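Local atomic coordinates of tyrocidine synthase 2 (Brevibacillus parabrevis, PDB entry 6TA8), a protein that belongs to the family of large modular peptide synthases and holds a condensation domain, a fold of mixed beta sheets flanked by helices. Residues F255-P260 with H458-I463; P260-L265 with A425-G430; H268-Y273 with N278-T283; Y273-N278 with Q345-L350; L285-K290 with E337-Q342. One frame throughout, in Å; residues are numbered along the deposited sequence.

Contact 1: residues F255-P260 with H458-I463; sequences FALTVP and HLLGII
Leu257 lays its isobutyl end over Leu460, with its CD2 4.2 Å from Leu460 CD2. Its chi1 of -60° sets CG beside the backbone N, and both methyls then face helix 445-466. The CD1 branch turns toward Leu459, the preceding residue of the helix, in a looser approach of 4.6 Å to Leu459 CD1. Leu257 thus faces two consecutive leucines. Leu459 in turn reaches Phe255. Its CD1 stands 4.3 Å from Phe255 CZ, at the ring edge and near the ring plane, so the phenyl face is not used here. The two closer pairs are plain apolar packing of carbon on carbon. Leu460 is the less enclosed partner; Phe255, Leu257 and Leu459 are buried. Beyond Leu257 the chain turns away at Thr258, the N-cap of helix 259-267. The contact therefore joins the end of an outer strand, and the residue after it, to a long helix of the condensation domain. Strand 250-256 is backed by strand 431-439: Phe255 touches Ile434, and Leu257, just past the strand, touches Leu432. Leu459 also packs on Leu281 and Ala284 of helix 277-293, and Leu460 meets Gln261 of helix 259-267.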
# COMPACT_ATOMS: atom_id res chain seq x y z
N PHE A 255 -17.87 3.41 0.45
CA PHE A 255 -18.91 3.30 1.46
C PHE A 255 -18.25 3.08 2.82
O PHE A 255 -17.17 2.49 2.91
CB PHE A 255 -19.91 2.17 1.15
CG PHE A 255 -19.38 0.79 1.42
CD1 PHE A 255 -19.58 0.18 2.65
CD2 PHE A 255 -18.71 0.08 0.44
CE1 PHE A 255 -19.11 -1.10 2.90
CE2 PHE A 255 -18.23 -1.19 0.68
CZ PHE A 255 -18.43 -1.78 1.91
N ALA A 256 -18.90 3.58 3.86
CA ALA A 256 -18.36 3.51 5.21
C ALA A 256 -19.40 2.91 6.16
O ALA A 256 -20.60 2.95 5.89
CB ALA A 256 -17.93 4.89 5.72
N LEU A 257 -18.91 2.36 7.26
CA LEU A 257 -19.75 1.82 8.31
C LEU A 257 -19.79 2.78 9.50
O LEU A 257 -18.85 3.54 9.74
CB LEU A 257 -19.25 0.45 8.77
CG LEU A 257 -19.19 -0.66 7.72
CD1 LEU A 257 -18.80 -1.98 8.37
CD2 LEU A 257 -20.51 -0.79 6.99
N THR A 258 -20.90 2.75 10.24
CA THR A 258 -21.02 3.57 11.43
C THR A 258 -20.05 3.11 12.50
O THR A 258 -19.59 1.96 12.51
CB THR A 258 -22.46 3.53 11.96
OG1 THR A 258 -22.77 2.20 12.38
CG2 THR A 258 -23.44 3.95 10.88
N VAL A 259 -19.72 4.01 13.42
CA VAL A 259 -18.75 3.72 14.47
C VAL A 259 -19.27 2.71 15.49
O VAL A 259 -18.44 2.07 16.16
CB VAL A 259 -18.26 5.01 15.16
CG1 VAL A 259 -18.00 6.11 14.14
CG2 VAL A 259 -19.24 5.50 16.22
N PRO A 260 -20.58 2.50 15.67
CA PRO A 260 -20.99 1.32 16.45
C PRO A 260 -20.83 0.02 15.68
O PRO A 260 -20.53 -1.01 16.29
CB PRO A 260 -22.47 1.60 16.78
CG PRO A 260 -22.62 3.06 16.61
CD PRO A 260 -21.73 3.39 15.46
N HIS A 458 -23.18 -8.16 3.30
CA HIS A 458 -22.52 -9.33 3.86
C HIS A 458 -21.62 -8.99 5.04
O HIS A 458 -21.45 -9.84 5.93
CB HIS A 458 -21.70 -10.04 2.78
CG HIS A 458 -22.53 -10.76 1.77
ND1 HIS A 458 -22.79 -10.24 0.52
CD2 HIS A 458 -23.16 -11.95 1.82
CE1 HIS A 458 -23.54 -11.09 -0.16
NE2 HIS A 458 -23.78 -12.14 0.61
N LEU A 459 -21.05 -7.79 5.08
CA LEU A 459 -20.30 -7.36 6.25
C LEU A 459 -21.22 -7.21 7.45
O LEU A 459 -20.90 -7.66 8.56
CB LEU A 459 -19.57 -6.05 5.96
CG LEU A 459 -18.27 -6.14 5.16
CD1 LEU A 459 -17.73 -4.74 4.88
CD2 LEU A 459 -17.24 -6.98 5.89
N LEU A 460 -22.37 -6.58 7.26
CA LEU A 460 -23.35 -6.45 8.34
C LEU A 460 -23.92 -7.80 8.73
O LEU A 460 -24.26 -8.01 9.90
CB LEU A 460 -24.47 -5.50 7.92
CG LEU A 460 -24.04 -4.09 7.50
CD1 LEU A 460 -25.21 -3.32 6.92
CD2 LEU A 460 -23.42 -3.35 8.67
N GLY A 461 -24.04 -8.73 7.78
CA GLY A 461 -24.55 -10.05 8.10
C GLY A 461 -23.57 -10.88 8.91
O GLY A 461 -23.99 -11.72 9.71
N ILE A 462 -22.27 -10.65 8.73
CA ILE A 462 -21.27 -11.41 9.47
C ILE A 462 -21.16 -10.91 10.90
O ILE A 462 -21.11 -11.71 11.84
CB ILE A 462 -19.92 -11.36 8.74
CG1 ILE A 462 -19.95 -12.23 7.48
CG2 ILE A 462 -18.79 -11.81 9.66
CD1 ILE A 462 -18.67 -12.20 6.68
N ILE A 463 -21.12 -9.59 11.09
CA ILE A 463 -20.97 -9.05 12.44
C ILE A 463 -22.21 -9.35 13.29
O ILE A 463 -22.10 -9.58 14.50
CB ILE A 463 -20.67 -7.54 12.40
CG1 ILE A 463 -21.78 -6.79 11.67
CG2 ILE A 463 -19.33 -7.29 11.72
CD1 ILE A 463 -22.10 -5.44 12.28

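Contact 2: residues P260-L265 with A425-G430; sequences PQTENL and AMIEDG
Thr262 meets Gly430 and Ile427 through all of its side-chain atoms. Its CB lies 3.3 Å from Gly430 O, a close packing contact of a carbon with a carbonyl oxygen. The next atom, OG1, is 3.2 Å from Gly430 O, but this pair is not a hydrogen bond. The hydroxyl is engaged by Thr258 O, one turn back in the chain, and by Leu432 N, in the second arm of the hairpin, just past its turn. These two partners probably help fix the rotation of the side chain. The methyl completes it: CG2 is anti to the backbone N, passes 3.7 Å from Gly430 O and ends 4.1 Å from Ile427 CD1. Thr262 CG2 and Ile427 CD1 meet tip to tip. The Ile427 end is sent there by a chi1 of -64° and an extended outer torsion. Asp429 and Gly430 both have positive phi. They form the two-residue turn, close to type I', of a beta hairpin. A helix thus rests one threonine against the end of a hairpin, its hydroxyl near the Gly430 carbonyl and its methyl on Ile427. Strands 421-428 and 431-439 are the arms of that hairpin, and strand 383-390 flanks the first arm. Leu265, one turn on in helix 259-267, touches Leu432 of the second arm and Ile463 of helix 445-466.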
# COMPACT_ATOMS: atom_id res chain seq x y z
N PRO A 260 -20.58 2.50 15.67
CA PRO A 260 -20.99 1.32 16.45
C PRO A 260 -20.83 0.02 15.68
O PRO A 260 -20.53 -1.01 16.29
CB PRO A 260 -22.47 1.60 16.78
CG PRO A 260 -22.62 3.06 16.61
CD PRO A 260 -21.73 3.39 15.46
N GLN A 261 -21.01 0.04 14.36
CA GLN A 261 -20.81 -1.17 13.57
C GLN A 261 -19.34 -1.55 13.48
O GLN A 261 -19.01 -2.74 13.39
CB GLN A 261 -21.39 -0.99 12.16
CG GLN A 261 -22.91 -1.01 12.09
CD GLN A 261 -23.44 -0.46 10.78
OE1 GLN A 261 -22.72 0.22 10.05
NE2 GLN A 261 -24.69 -0.77 10.48
N THR A 262 -18.45 -0.56 13.50
CA THR A 262 -17.02 -0.84 13.36
C THR A 262 -16.44 -1.42 14.65
O THR A 262 -15.67 -2.39 14.60
CB THR A 262 -16.27 0.43 12.97
OG1 THR A 262 -16.93 1.06 11.87
CG2 THR A 262 -14.84 0.10 12.57
N GLU A 263 -16.78 -0.85 15.80
CA GLU A 263 -16.26 -1.36 17.06
C GLU A 263 -16.80 -2.75 17.36
O GLU A 263 -16.10 -3.56 17.99
CB GLU A 263 -16.59 -0.40 18.21
CG GLU A 263 -15.48 0.58 18.53
CD GLU A 263 -14.27 -0.09 19.15
OE1 GLU A 263 -14.46 -0.97 20.01
OE2 GLU A 263 -13.13 0.27 18.78
N ASN A 264 -18.03 -3.05 16.93
CA ASN A 264 -18.51 -4.43 17.00
C ASN A 264 -17.64 -5.35 16.17
O ASN A 264 -17.33 -6.48 16.58
CB ASN A 264 -19.97 -4.50 16.53
CG ASN A 264 -20.94 -3.97 17.56
OD1 ASN A 264 -20.55 -3.27 18.50
ND2 ASN A 264 -22.22 -4.29 17.39
N LEU A 265 -17.22 -4.89 14.99
CA LEU A 265 -16.32 -5.66 14.14
C LEU A 265 -14.92 -5.76 14.73
O LEU A 265 -14.18 -6.69 14.39
CB LEU A 265 -16.26 -5.05 12.74
CG LEU A 265 -15.66 -5.85 11.59
CD1 LEU A 265 -16.44 -5.61 10.31
CD2 LEU A 265 -14.20 -5.49 11.39
N ALA A 425 -9.16 -1.03 2.07
CA ALA A 425 -9.88 -1.11 3.33
C ALA A 425 -9.06 -0.42 4.41
O ALA A 425 -7.91 -0.81 4.65
CB ALA A 425 -10.17 -2.56 3.72
N MET A 426 -9.64 0.58 5.06
CA MET A 426 -8.97 1.31 6.12
C MET A 426 -10.00 1.75 7.15
O MET A 426 -11.18 1.91 6.83
CB MET A 426 -8.20 2.52 5.58
CG MET A 426 -9.09 3.62 5.02
SD MET A 426 -8.16 5.04 4.42
CE MET A 426 -7.26 5.52 5.90
N ILE A 427 -9.54 1.93 8.38
CA ILE A 427 -10.38 2.39 9.48
C ILE A 427 -9.90 3.77 9.88
O ILE A 427 -8.76 3.94 10.32
CB ILE A 427 -10.34 1.42 10.67
CG1 ILE A 427 -10.93 0.06 10.28
CG2 ILE A 427 -11.08 2.00 11.86
CD1 ILE A 427 -11.04 -0.91 11.43
N GLU A 428 -10.77 4.77 9.73
CA GLU A 428 -10.45 6.15 10.05
C GLU A 428 -11.60 6.75 10.85
O GLU A 428 -12.76 6.63 10.46
CB GLU A 428 -10.20 6.97 8.78
CG GLU A 428 -10.02 8.45 9.03
CD GLU A 428 -9.10 9.11 8.02
OE1 GLU A 428 -8.23 8.41 7.47
OE2 GLU A 428 -9.25 10.32 7.77
N ASP A 429 -11.26 7.41 11.96
CA ASP A 429 -12.24 8.02 12.86
C ASP A 429 -13.28 7.00 13.32
O ASP A 429 -14.47 7.29 13.41
CB ASP A 429 -12.93 9.22 12.20
CG ASP A 429 -11.95 10.34 11.87
OD1 ASP A 429 -11.72 10.59 10.67
OD2 ASP A 429 -11.42 10.96 12.81
N GLY A 430 -12.81 5.79 13.63
CA GLY A 430 -13.70 4.74 14.09
C GLY A 430 -14.66 4.22 13.05
O GLY A 430 -15.67 3.60 13.41

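Contact 3: residues H268-Y273 with N278-T283; sequences HVHHAY and NDLLLT
Leu280 carries the tight part of this contact, a local packing of a loop and a short, weakly bonded helix (about 270-273) on helix 277-293. One methyl does all the touching. Leu280 CD1 lies 4.0 Å from Val269 CG2, and the two side chains cross obliquely. The same CD1 is 4.0 Å from His270 ND1, at the edge of the imidazole and near its plane. His270 ND1 is buried here and has no partner in the model, so this nitrogen faces a methyl. Ile462 of helix 445-466 also packs on Leu280, and Cys466 on Val269. The other side is loose. His268, His271 and Ala272 are exposed, and the His271 ring stacks with that of His274. Within helix 277-293, Thr283 grips the turn before it. Its OG1 donates to Asp279 O at 2.7 Å, tilted 28° from the carbonyl plane, while Thr283 N reaches the same oxygen from the opposite face.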
# COMPACT_ATOMS: atom_id res chain seq x y z
N HIS A 268 -16.11 -7.32 19.32
CA HIS A 268 -17.15 -8.24 19.75
C HIS A 268 -17.40 -9.41 18.81
O HIS A 268 -18.24 -10.27 19.13
CB HIS A 268 -18.47 -7.48 19.97
CG HIS A 268 -18.36 -6.34 20.93
ND1 HIS A 268 -17.82 -5.12 20.58
CD2 HIS A 268 -18.72 -6.23 22.23
CE1 HIS A 268 -17.85 -4.31 21.62
NE2 HIS A 268 -18.40 -4.96 22.64
N VAL A 269 -16.73 -9.49 17.67
CA VAL A 269 -16.97 -10.55 16.70
C VAL A 269 -15.74 -11.41 16.42
O VAL A 269 -15.87 -12.45 15.77
CB VAL A 269 -17.52 -10.00 15.37
CG1 VAL A 269 -18.76 -9.15 15.61
CG2 VAL A 269 -16.45 -9.21 14.64
N HIS A 270 -14.56 -11.01 16.89
CA HIS A 270 -13.34 -11.73 16.52
C HIS A 270 -13.27 -13.09 17.20
O HIS A 270 -13.17 -14.12 16.54
CB HIS A 270 -12.11 -10.88 16.87
CG HIS A 270 -11.74 -9.90 15.80
ND1 HIS A 270 -12.32 -9.90 14.55
CD2 HIS A 270 -10.85 -8.88 15.80
CE1 HIS A 270 -11.80 -8.93 13.83
NE2 HIS A 270 -10.91 -8.29 14.56
N HIS A 271 -13.34 -13.11 18.53
CA HIS A 271 -13.02 -14.30 19.31
C HIS A 271 -14.14 -15.34 19.34
O HIS A 271 -14.03 -16.31 20.09
CB HIS A 271 -12.65 -13.89 20.74
CG HIS A 271 -11.47 -12.97 20.82
ND1 HIS A 271 -11.02 -12.43 22.00
CD2 HIS A 271 -10.64 -12.51 19.85
CE1 HIS A 271 -9.97 -11.67 21.77
NE2 HIS A 271 -9.72 -11.70 20.47
N ALA A 272 -15.19 -15.17 18.54
CA ALA A 272 -16.17 -16.25 18.39
C ALA A 272 -15.68 -17.30 17.40
O ALA A 272 -15.91 -18.50 17.60
CB ALA A 272 -17.52 -15.68 17.94
N TYR A 273 -15.02 -16.86 16.33
CA TYR A 273 -14.28 -17.75 15.44
C TYR A 273 -12.77 -17.59 15.62
O TYR A 273 -12.01 -18.32 14.97
CB TYR A 273 -14.66 -17.48 13.98
CG TYR A 273 -16.07 -17.89 13.62
CD1 TYR A 273 -17.14 -17.02 13.82
CD2 TYR A 273 -16.32 -19.13 13.05
CE1 TYR A 273 -18.43 -17.39 13.48
CE2 TYR A 273 -17.61 -19.51 12.71
CZ TYR A 273 -18.66 -18.63 12.93
OH TYR A 273 -19.94 -19.01 12.59
N ASN A 278 -8.43 -9.81 8.10
CA ASN A 278 -8.42 -10.25 6.71
C ASN A 278 -9.35 -11.44 6.46
O ASN A 278 -9.76 -11.65 5.32
CB ASN A 278 -6.99 -10.61 6.29
CG ASN A 278 -6.21 -9.41 5.79
OD1 ASN A 278 -6.68 -8.67 4.92
ND2 ASN A 278 -5.02 -9.20 6.34
N ASP A 279 -9.69 -12.20 7.50
CA ASP A 279 -10.58 -13.34 7.32
C ASP A 279 -12.00 -12.89 7.02
O ASP A 279 -12.64 -13.39 6.08
CB ASP A 279 -10.55 -14.24 8.56
CG ASP A 279 -9.22 -14.95 8.73
OD1 ASP A 279 -8.54 -15.21 7.71
OD2 ASP A 279 -8.86 -15.26 9.88
N LEU A 280 -12.52 -11.95 7.80
CA LEU A 280 -13.91 -11.51 7.64
C LEU A 280 -14.08 -10.63 6.40
O LEU A 280 -15.12 -10.70 5.73
CB LEU A 280 -14.37 -10.77 8.89
CG LEU A 280 -14.19 -11.52 10.21
CD1 LEU A 280 -14.66 -10.67 11.38
CD2 LEU A 280 -14.94 -12.85 10.18
N LEU A 281 -13.08 -9.81 6.08
CA LEU A 281 -13.20 -8.92 4.93
C LEU A 281 -13.14 -9.69 3.62
O LEU A 281 -13.80 -9.29 2.64
CB LEU A 281 -12.09 -7.86 4.97
CG LEU A 281 -12.22 -6.80 6.06
CD1 LEU A 281 -11.13 -5.75 5.90
CD2 LEU A 281 -13.59 -6.15 6.02
N LEU A 282 -12.38 -10.78 3.56
CA LEU A 282 -12.30 -11.57 2.33
C LEU A 282 -13.48 -12.51 2.18
O LEU A 282 -13.86 -12.85 1.06
CB LEU A 282 -10.99 -12.35 2.29
CG LEU A 282 -9.72 -11.53 2.02
CD1 LEU A 282 -8.51 -12.43 1.89
CD2 LEU A 282 -9.89 -10.67 0.78
N THR A 283 -14.07 -12.95 3.30
CA THR A 283 -15.26 -13.80 3.22
C THR A 283 -16.44 -13.03 2.65
O THR A 283 -17.12 -13.51 1.73
CB THR A 283 -15.60 -14.35 4.61
OG1 THR A 283 -14.47 -15.08 5.12
CG2 THR A 283 -16.80 -15.28 4.53

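Contact 4: residues Y273-N278 with Q345-L350; sequences YHTEMN and QTKENL
Lys347 bends at chi2 (77°) and chi4 (48°), and its aliphatic chain curls against the loop 274-276. This is a loop-on-helix contact, made by the turn that leads into helix 277-293 and by helix 339-351. The bend brings Lys347 CE to 3.9 Å from His274 O, a packing contact. Nearer its root, Lys347 CB lies 4.3 Å from Thr275 CG2. One turn further along the helix, Leu350 CD1 rests 4.1 Å from Asn278 O. The loop is shaped by His274, which has positive phi, and by Glu276, the N-cap of the next helix. Asp279 OD2 accepts from Glu276 N, which is one half of a capping box. The Asp279 side chain also touches Lys347 and Leu350. The contact lies at the surface, with His274 exposed. The lysine tip turns back to its own helix: Lys347 NZ makes a salt bridge of 2.7 Å to Glu348 OE2, met from 48° above the carboxylate plane.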
# COMPACT_ATOMS: atom_id res chain seq x y z
N TYR A 273 -15.02 -16.86 16.33
CA TYR A 273 -14.28 -17.75 15.44
C TYR A 273 -12.77 -17.59 15.62
O TYR A 273 -12.01 -18.32 14.97
CB TYR A 273 -14.66 -17.48 13.98
CG TYR A 273 -16.07 -17.89 13.62
CD1 TYR A 273 -17.14 -17.02 13.82
CD2 TYR A 273 -16.32 -19.13 13.05
CE1 TYR A 273 -18.43 -17.39 13.48
CE2 TYR A 273 -17.61 -19.51 12.71
CZ TYR A 273 -18.66 -18.63 12.93
OH TYR A 273 -19.94 -19.01 12.59
N HIS A 274 -12.34 -16.68 16.48
CA HIS A 274 -10.93 -16.31 16.66
C HIS A 274 -10.25 -16.11 15.31
O HIS A 274 -9.28 -16.78 14.96
CB HIS A 274 -10.20 -17.33 17.53
CG HIS A 274 -9.94 -16.84 18.92
ND1 HIS A 274 -8.97 -15.90 19.21
CD2 HIS A 274 -10.53 -17.15 20.10
CE1 HIS A 274 -8.98 -15.66 20.51
NE2 HIS A 274 -9.91 -16.40 21.07
N THR A 275 -10.79 -15.16 14.56
CA THR A 275 -10.27 -14.78 13.26
C THR A 275 -9.42 -13.52 13.38
O THR A 275 -9.16 -13.02 14.47
CB THR A 275 -11.42 -14.55 12.27
OG1 THR A 275 -12.36 -13.62 12.84
CG2 THR A 275 -12.14 -15.86 11.97
N GLU A 276 -8.97 -13.03 12.24
CA GLU A 276 -8.34 -11.72 12.13
C GLU A 276 -9.14 -10.88 11.14
O GLU A 276 -10.16 -11.31 10.60
CB GLU A 276 -6.87 -11.85 11.72
CG GLU A 276 -6.07 -12.86 12.55
CD GLU A 276 -5.71 -12.34 13.93
OE1 GLU A 276 -6.20 -11.26 14.33
OE2 GLU A 276 -4.93 -13.02 14.63
N MET A 277 -8.67 -9.65 10.91
CA MET A 277 -9.41 -8.73 10.06
C MET A 277 -9.52 -9.25 8.63
O MET A 277 -10.58 -9.16 8.01
CB MET A 277 -8.75 -7.35 10.07
CG MET A 277 -9.42 -6.36 9.15
SD MET A 277 -11.03 -5.85 9.77
CE MET A 277 -10.57 -5.11 11.33
N ASN A 278 -8.43 -9.81 8.10
CA ASN A 278 -8.42 -10.25 6.71
C ASN A 278 -9.35 -11.44 6.46
O ASN A 278 -9.76 -11.65 5.32
CB ASN A 278 -6.99 -10.61 6.29
CG ASN A 278 -6.21 -9.41 5.79
OD1 ASN A 278 -6.68 -8.67 4.92
ND2 ASN A 278 -5.02 -9.20 6.34
N GLN A 345 -14.11 -21.79 6.16
CA GLN A 345 -13.47 -22.15 4.89
C GLN A 345 -12.40 -21.14 4.52
O GLN A 345 -11.28 -21.51 4.15
CB GLN A 345 -14.53 -22.25 3.79
CG GLN A 345 -13.97 -22.17 2.38
CD GLN A 345 -13.68 -23.53 1.80
OE1 GLN A 345 -14.23 -24.54 2.23
NE2 GLN A 345 -12.80 -23.57 0.80
N THR A 346 -12.71 -19.85 4.62
CA THR A 346 -11.75 -18.81 4.26
C THR A 346 -10.67 -18.66 5.32
O THR A 346 -9.49 -18.47 4.99
CB THR A 346 -12.48 -17.49 4.02
OG1 THR A 346 -13.30 -17.60 2.86
CG2 THR A 346 -11.48 -16.35 3.83
N LYS A 347 -11.05 -18.74 6.60
CA LYS A 347 -10.07 -18.61 7.67
C LYS A 347 -8.98 -19.67 7.56
O LYS A 347 -7.79 -19.37 7.66
CB LYS A 347 -10.77 -18.69 9.03
CG LYS A 347 -9.97 -19.37 10.13
CD LYS A 347 -8.89 -18.47 10.70
CE LYS A 347 -8.25 -19.08 11.93
NZ LYS A 347 -7.87 -20.51 11.71
N GLU A 348 -9.37 -20.93 7.33
CA GLU A 348 -8.39 -21.99 7.14
C GLU A 348 -7.76 -21.95 5.76
O GLU A 348 -6.71 -22.56 5.56
CB GLU A 348 -9.04 -23.36 7.38
CG GLU A 348 -9.67 -23.52 8.76
CD GLU A 348 -8.68 -23.28 9.89
OE1 GLU A 348 -7.50 -23.66 9.73
OE2 GLU A 348 -9.09 -22.73 10.93
N ASN A 349 -8.37 -21.25 4.81
CA ASN A 349 -7.76 -21.10 3.49
C ASN A 349 -6.49 -20.26 3.56
O ASN A 349 -5.49 -20.58 2.93
CB ASN A 349 -8.77 -20.48 2.52
CG ASN A 349 -8.15 -20.11 1.18
OD1 ASN A 349 -7.27 -20.81 0.68
ND2 ASN A 349 -8.61 -19.01 0.60
N LEU A 350 -6.52 -19.17 4.35
CA LEU A 350 -5.36 -18.30 4.45
C LEU A 350 -4.30 -18.86 5.39
O LEU A 350 -3.11 -18.56 5.22
CB LEU A 350 -5.80 -16.91 4.92
CG LEU A 350 -6.71 -16.16 3.94
CD1 LEU A 350 -7.41 -15.00 4.64
CD2 LEU A 350 -5.93 -15.67 2.73

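Contact 5: residues L285-K290 with E337-Q342; sequences LGLAVK and EDLPYQ
The middle of helix 277-293 faces the first turn of helix 339-351, and the nearest CA atoms, those of Leu287 and Gln342, are 9.2 Å apart. It is helix-helix packing in the condensation domain, and Leu287 packs across the interface with its two methyls. Leu287 CD1 lies 3.6 Å from Leu339 CD1, a snug methyl pair. Its other branch, CD2, runs alongside Gln342, whose chain points the opposite way. Gln342 CG leaves anti to the backbone N (chi1 -168°) and the chain then bends at chi2, which lays the flat amide beside the methyl. The amide nitrogen is satisfied: Gln342 NE2 donates to Asp332 O. His458 of helix 445-466 also touches Leu287, and Ile462 touches Leu339. Asp338 is the N-cap of helix 339-351; its OD1 takes a weak but nearly straight bond of 3.3 Å from Tyr341 N. Against the leucine, Gln342 CD approaches Leu287 CD2 to 3.8 Å and Gln342 NE2 to 4.0 Å.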
# COMPACT_ATOMS: atom_id res chain seq x y z
N LEU A 285 -16.18 -10.48 0.84
CA LEU A 285 -15.83 -10.10 -0.53
C LEU A 285 -16.16 -11.20 -1.52
O LEU A 285 -16.66 -10.93 -2.62
CB LEU A 285 -14.34 -9.74 -0.61
CG LEU A 285 -13.81 -9.35 -1.99
CD1 LEU A 285 -14.57 -8.15 -2.53
CD2 LEU A 285 -12.32 -9.08 -1.93
N GLY A 286 -15.89 -12.46 -1.15
CA GLY A 286 -16.22 -13.56 -2.04
C GLY A 286 -17.71 -13.69 -2.29
O GLY A 286 -18.15 -13.93 -3.41
N LEU A 287 -18.51 -13.54 -1.23
CA LEU A 287 -19.96 -13.59 -1.39
C LEU A 287 -20.48 -12.39 -2.18
O LEU A 287 -21.49 -12.51 -2.89
CB LEU A 287 -20.64 -13.65 -0.03
CG LEU A 287 -20.08 -14.67 0.96
CD1 LEU A 287 -20.73 -14.49 2.31
CD2 LEU A 287 -20.28 -16.08 0.44
N ALA A 288 -19.80 -11.25 -2.08
CA ALA A 288 -20.21 -10.07 -2.84
C ALA A 288 -20.05 -10.31 -4.34
O ALA A 288 -20.96 -10.03 -5.13
CB ALA A 288 -19.41 -8.85 -2.40
N VAL A 289 -18.89 -10.83 -4.75
CA VAL A 289 -18.66 -11.13 -6.16
C VAL A 289 -19.62 -12.21 -6.64
O VAL A 289 -20.02 -12.22 -7.81
CB VAL A 289 -17.19 -11.55 -6.38
CG1 VAL A 289 -16.92 -11.82 -7.85
CG2 VAL A 289 -16.25 -10.48 -5.85
N LYS A 290 -20.02 -13.12 -5.75
CA LYS A 290 -20.97 -14.16 -6.13
C LYS A 290 -22.34 -13.57 -6.43
O LYS A 290 -22.97 -13.90 -7.45
CB LYS A 290 -21.07 -15.21 -5.03
CG LYS A 290 -22.10 -16.30 -5.30
CD LYS A 290 -22.14 -17.32 -4.17
CE LYS A 290 -23.21 -18.37 -4.41
NZ LYS A 290 -22.98 -19.11 -5.68
N GLU A 337 -24.56 -20.59 1.62
CA GLU A 337 -25.66 -20.58 2.58
C GLU A 337 -25.14 -20.71 4.01
O GLU A 337 -25.61 -20.01 4.91
CB GLU A 337 -26.65 -21.70 2.27
CG GLU A 337 -26.95 -21.94 0.78
CD GLU A 337 -25.85 -22.70 0.06
OE1 GLU A 337 -24.72 -22.18 -0.02
OE2 GLU A 337 -26.11 -23.83 -0.42
N ASP A 338 -24.18 -21.61 4.22
CA ASP A 338 -23.62 -21.85 5.55
C ASP A 338 -22.51 -20.84 5.79
O ASP A 338 -21.35 -21.04 5.42
CB ASP A 338 -23.11 -23.29 5.66
CG ASP A 338 -23.00 -23.77 7.09
OD1 ASP A 338 -23.00 -22.92 8.01
OD2 ASP A 338 -22.92 -24.99 7.30
N LEU A 339 -22.87 -19.73 6.43
CA LEU A 339 -21.90 -18.68 6.77
C LEU A 339 -20.88 -19.17 7.80
O LEU A 339 -19.70 -18.83 7.67
CB LEU A 339 -22.61 -17.42 7.26
CG LEU A 339 -22.01 -16.11 6.76
CD1 LEU A 339 -22.12 -16.03 5.25
CD2 LEU A 339 -22.68 -14.91 7.41
N PRO A 340 -21.28 -19.92 8.83
CA PRO A 340 -20.26 -20.55 9.68
C PRO A 340 -19.27 -21.40 8.89
O PRO A 340 -18.06 -21.28 9.09
CB PRO A 340 -21.10 -21.39 10.66
CG PRO A 340 -22.36 -20.65 10.78
CD PRO A 340 -22.63 -20.06 9.43
N TYR A 341 -19.76 -22.24 7.99
CA TYR A 341 -18.87 -23.03 7.15
C TYR A 341 -18.10 -22.14 6.17
O TYR A 341 -16.99 -22.49 5.77
CB TYR A 341 -19.66 -24.10 6.40
CG TYR A 341 -18.92 -24.77 5.26
CD1 TYR A 341 -17.95 -25.73 5.51
CD2 TYR A 341 -19.20 -24.45 3.94
CE1 TYR A 341 -17.27 -26.35 4.48
CE2 TYR A 341 -18.53 -25.06 2.90
CZ TYR A 341 -17.57 -26.01 3.17
OH TYR A 341 -16.90 -26.62 2.14
N GLN A 342 -18.67 -20.99 5.80
CA GLN A 342 -17.99 -20.10 4.86
C GLN A 342 -16.82 -19.39 5.52
O GLN A 342 -15.73 -19.30 4.93
CB GLN A 342 -18.99 -19.08 4.30
CG GLN A 342 -18.46 -18.29 3.11
CD GLN A 342 -18.43 -19.11 1.84
OE1 GLN A 342 -19.27 -19.98 1.63
NE2 GLN A 342 -17.46 -18.83 0.97

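Contacts 1, 2, 3 and 5 are buried, while contact 4 lies at the surface. The buried ones rest mainly on apolar side chains, with a carbonyl in contact 2, an imidazole edge in contact 3 and an amide in contact 5. Contact 4 adds a lysine chain, backbone carbonyls and a salt bridge within helix 339-351. Contacts 1 and 2 share Pro260 and helix 259-267, and both reach the same six-stranded sheet. Contacts 3, 4 and 5 all use helix 277-293, and the last two place helix 339-351 against it. Contacts 1 and 2 both touch this second group: Ile463 O meets Val269 CG1 of contact 3, and Leu265 CD2 meets Met277 SD of contact 4.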